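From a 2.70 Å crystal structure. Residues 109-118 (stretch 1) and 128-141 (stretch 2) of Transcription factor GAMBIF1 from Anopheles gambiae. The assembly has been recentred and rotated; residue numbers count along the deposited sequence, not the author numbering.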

# COMPACT_ATOMS: atom_id res chain seq x y z
N ASP C 109 1.53 -8.46 4.67
CA ASP C 109 2.70 -9.13 5.24
C ASP C 109 2.49 -10.03 6.45
O ASP C 109 3.39 -10.80 6.79
CB ASP C 109 3.78 -8.10 5.57
CG ASP C 109 4.00 -7.09 4.45
OD1 ASP C 109 3.74 -7.42 3.27
OD2 ASP C 109 4.40 -5.94 4.76
N VAL C 110 1.33 -9.98 7.09
CA VAL C 110 1.11 -10.84 8.27
C VAL C 110 1.65 -12.25 8.11
O VAL C 110 2.38 -12.72 8.98
CB VAL C 110 -0.37 -10.97 8.68
CG1 VAL C 110 -0.50 -12.05 9.75
CG2 VAL C 110 -0.90 -9.66 9.24
N GLU C 111 1.31 -12.91 7.01
CA GLU C 111 1.74 -14.30 6.81
C GLU C 111 3.27 -14.52 6.82
O GLU C 111 3.78 -15.21 7.70
CB GLU C 111 1.09 -14.93 5.57
CG GLU C 111 1.37 -16.45 5.41
CD GLU C 111 0.13 -17.34 5.40
OE1 GLU C 111 -1.01 -16.83 5.21
OE2 GLU C 111 0.29 -18.58 5.57
N GLU C 112 3.99 -13.88 5.90
CA GLU C 112 5.46 -13.99 5.79
C GLU C 112 6.10 -13.68 7.15
O GLU C 112 7.07 -14.32 7.56
CB GLU C 112 5.97 -13.02 4.69
CG GLU C 112 7.47 -12.68 4.71
CD GLU C 112 7.72 -11.16 4.59
OE1 GLU C 112 7.67 -10.62 3.45
OE2 GLU C 112 7.98 -10.51 5.63
N ALA C 113 5.51 -12.73 7.87
CA ALA C 113 5.99 -12.33 9.18
C ALA C 113 5.89 -13.49 10.15
O ALA C 113 6.89 -13.93 10.73
CB ALA C 113 5.20 -11.14 9.69
N LEU C 114 4.67 -14.00 10.34
CA LEU C 114 4.44 -15.13 11.22
C LEU C 114 5.25 -16.31 10.74
O LEU C 114 5.65 -17.17 11.53
CB LEU C 114 2.96 -15.49 11.25
CG LEU C 114 2.12 -14.49 12.04
CD1 LEU C 114 0.66 -14.87 11.96
CD2 LEU C 114 2.60 -14.48 13.49
N ARG C 115 5.50 -16.34 9.44
CA ARG C 115 6.30 -17.39 8.83
C ARG C 115 7.65 -17.30 9.54
O ARG C 115 8.09 -18.26 10.17
CB ARG C 115 6.45 -17.12 7.32
CG ARG C 115 7.03 -18.28 6.49
CD ARG C 115 7.82 -17.76 5.29
NE ARG C 115 9.27 -17.84 5.49
CZ ARG C 115 10.12 -16.81 5.41
NH1 ARG C 115 9.67 -15.59 5.11
NH2 ARG C 115 11.43 -17.01 5.64
N LEU C 116 8.24 -16.10 9.53
CA LEU C 116 9.53 -15.85 10.17
C LEU C 116 9.57 -16.07 11.68
O LEU C 116 10.54 -16.63 12.19
CB LEU C 116 10.05 -14.44 9.81
CG LEU C 116 10.55 -14.24 8.38
CD1 LEU C 116 10.66 -12.76 8.04
CD2 LEU C 116 11.89 -14.94 8.20
N ARG C 117 8.53 -15.65 12.41
CA ARG C 117 8.51 -15.84 13.86
C ARG C 117 8.70 -17.34 14.12
O ARG C 117 9.42 -17.72 15.03
CB ARG C 117 7.19 -15.32 14.46
CG ARG C 117 7.14 -15.24 16.01
CD ARG C 117 8.03 -14.13 16.59
NE ARG C 117 7.86 -12.85 15.89
CZ ARG C 117 6.83 -12.03 16.03
NH1 ARG C 117 5.84 -12.33 16.88
NH2 ARG C 117 6.76 -10.92 15.27
N GLN C 118 8.14 -18.19 13.24
CA GLN C 118 8.26 -19.64 13.37
C GLN C 118 9.70 -20.15 13.18
O GLN C 118 10.16 -21.00 13.95
CB GLN C 118 7.31 -20.37 12.39
CG GLN C 118 7.28 -21.90 12.56
CD GLN C 118 6.24 -22.61 11.68
OE1 GLN C 118 5.36 -23.32 12.19
NE2 GLN C 118 6.36 -22.47 10.37
N GLY C 128 1.61 -22.69 18.05
CA GLY C 128 1.81 -23.03 16.66
C GLY C 128 1.40 -21.85 15.81
O GLY C 128 0.92 -20.83 16.31
N PHE C 129 1.52 -21.98 14.50
CA PHE C 129 1.16 -20.87 13.64
C PHE C 129 -0.09 -21.07 12.81
O PHE C 129 -0.18 -20.60 11.67
CB PHE C 129 2.37 -20.42 12.83
CG PHE C 129 3.46 -19.90 13.70
CD1 PHE C 129 4.18 -20.78 14.51
CD2 PHE C 129 3.68 -18.54 13.82
CE1 PHE C 129 5.08 -20.30 15.44
CE2 PHE C 129 4.59 -18.06 14.74
CZ PHE C 129 5.29 -18.94 15.56
N GLY C 130 -1.10 -21.64 13.46
CA GLY C 130 -2.37 -21.89 12.80
C GLY C 130 -2.95 -20.59 12.29
O GLY C 130 -3.39 -20.48 11.14
N HIS C 131 -2.84 -19.56 13.13
CA HIS C 131 -3.36 -18.25 12.82
C HIS C 131 -2.76 -17.58 11.57
O HIS C 131 -3.31 -16.59 11.08
CB HIS C 131 -3.27 -17.37 14.07
CG HIS C 131 -1.87 -17.09 14.52
ND1 HIS C 131 -0.87 -18.05 14.51
CD2 HIS C 131 -1.29 -15.94 14.93
CE1 HIS C 131 0.27 -17.48 14.87
NE2 HIS C 131 0.05 -16.21 15.13
N ALA C 132 -1.67 -18.13 11.03
CA ALA C 132 -1.05 -17.55 9.83
C ALA C 132 -1.94 -17.74 8.59
O ALA C 132 -1.90 -16.92 7.69
CB ALA C 132 0.34 -18.15 9.60
N LYS C 133 -2.76 -18.80 8.58
CA LYS C 133 -3.68 -19.11 7.48
C LYS C 133 -4.88 -18.14 7.48
O LYS C 133 -5.35 -17.71 6.42
CB LYS C 133 -4.21 -20.56 7.62
CG LYS C 133 -3.15 -21.69 7.65
CD LYS C 133 -3.81 -23.07 7.83
CE LYS C 133 -3.34 -23.79 9.10
NZ LYS C 133 -2.07 -24.56 8.91
N GLU C 134 -5.37 -17.83 8.67
CA GLU C 134 -6.50 -16.92 8.91
C GLU C 134 -5.87 -15.60 9.37
O GLU C 134 -5.85 -15.31 10.56
CB GLU C 134 -7.33 -17.52 10.06
CG GLU C 134 -8.83 -17.61 9.84
CD GLU C 134 -9.52 -18.42 10.94
OE1 GLU C 134 -9.83 -17.85 12.01
OE2 GLU C 134 -9.73 -19.64 10.72
N PRO C 135 -5.42 -14.75 8.44
CA PRO C 135 -4.77 -13.48 8.81
C PRO C 135 -5.63 -12.30 9.30
O PRO C 135 -5.13 -11.42 10.00
CB PRO C 135 -3.99 -13.09 7.55
CG PRO C 135 -4.20 -14.28 6.58
CD PRO C 135 -5.52 -14.84 6.98
N GLY C 136 -6.90 -12.26 8.91
CA GLY C 136 -7.78 -11.17 9.31
C GLY C 136 -8.26 -11.31 10.74
O GLY C 136 -8.76 -10.36 11.34
N SER C 137 -8.13 -12.52 11.29
CA SER C 137 -8.56 -12.79 12.65
C SER C 137 -7.68 -12.09 13.68
O SER C 137 -8.09 -11.89 14.83
CB SER C 137 -8.48 -14.29 12.89
OG SER C 137 -7.27 -14.77 12.34
N ILE C 138 -6.46 -11.73 13.27
CA ILE C 138 -5.51 -11.06 14.15
C ILE C 138 -5.74 -9.56 14.20
O ILE C 138 -5.68 -8.89 13.16
CB ILE C 138 -4.09 -11.32 13.67
CG1 ILE C 138 -3.89 -12.82 13.47
CG2 ILE C 138 -3.08 -10.75 14.65
CD1 ILE C 138 -2.63 -13.17 12.74
N ASP C 139 -5.96 -9.03 15.39
CA ASP C 139 -6.17 -7.60 15.53
C ASP C 139 -4.84 -6.85 15.43
O ASP C 139 -4.01 -6.87 16.36
CB ASP C 139 -6.85 -7.29 16.84
CG ASP C 139 -7.09 -5.80 17.04
OD1 ASP C 139 -6.83 -4.99 16.11
OD2 ASP C 139 -7.56 -5.42 18.13
N LEU C 140 -4.64 -6.14 14.33
CA LEU C 140 -3.41 -5.39 14.12
C LEU C 140 -3.34 -4.04 14.83
O LEU C 140 -2.49 -3.20 14.49
CB LEU C 140 -3.15 -5.21 12.62
CG LEU C 140 -3.01 -6.53 11.87
CD1 LEU C 140 -2.66 -6.25 10.43
CD2 LEU C 140 -1.96 -7.40 12.52
N ASN C 141 -4.16 -3.85 15.85
CA ASN C 141 -4.15 -2.60 16.60
C ASN C 141 -3.90 -2.78 18.07
O ASN C 141 -3.99 -1.83 18.85
CB ASN C 141 -5.45 -1.86 16.41
CG ASN C 141 -5.34 -0.83 15.33
OD1 ASN C 141 -5.20 -1.17 14.14
ND2 ASN C 141 -5.35 0.45 15.73

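No clear hydrogen bond joins these two stretches; 540 Å² of buried surface, counted over both sides, is held largely by carbon packing and by two aromatic rings, each with an aliphatic group over a face. The first stretch is a regular helix, its backbone amides spent on internal bonds such as Leu 114 N to Val 110 O at 3.0 Å. The second is an irregular chain whose backbone angles are helical in places without the regular bonding; Ala 132 N does bond to Phe 129 O at 3.0 Å. The backbones come nearest where Glu 111 CA lies 5.2 Å from Ala 132 CA.

The helix meets its partner through positions spaced three or four apart: Val 110, Leu 114, Arg 117 and Gln 118 all direct CA-to-CB toward the loop. Leu 114 is the hub. Its CD1 sits 3.8 Å from the centroid of the His 131 ring, over the face, a CH-pi contact; His 131 NE2 is hydrogen-bonded elsewhere in the structure. The same CD1 lies 3.8 Å from Ile 138 CD1 and 4.1 Å from Ala 132 CB.

One turn earlier, Val 110 splits its branches: CG1 reaches Ile 138 CD1 at 3.8 Å, while CG2 meets Leu 140 CD1 at 4.0 Å. One turn later, Phe 129 lays its ring against the helix, with Gln 118 CB 3.8 Å from the ring centroid and over the face. Here the aliphatic base of a polar residue does apolar work. Arg 117 follows a similar rule, setting CB 3.8 Å from Phe 129 CE2 while its guanidinium leads away to bonds elsewhere.

The puzzling pair is Glu 111 OE1 and Ala 132 O, 2.6 Å apart, whose character the geometry leaves open.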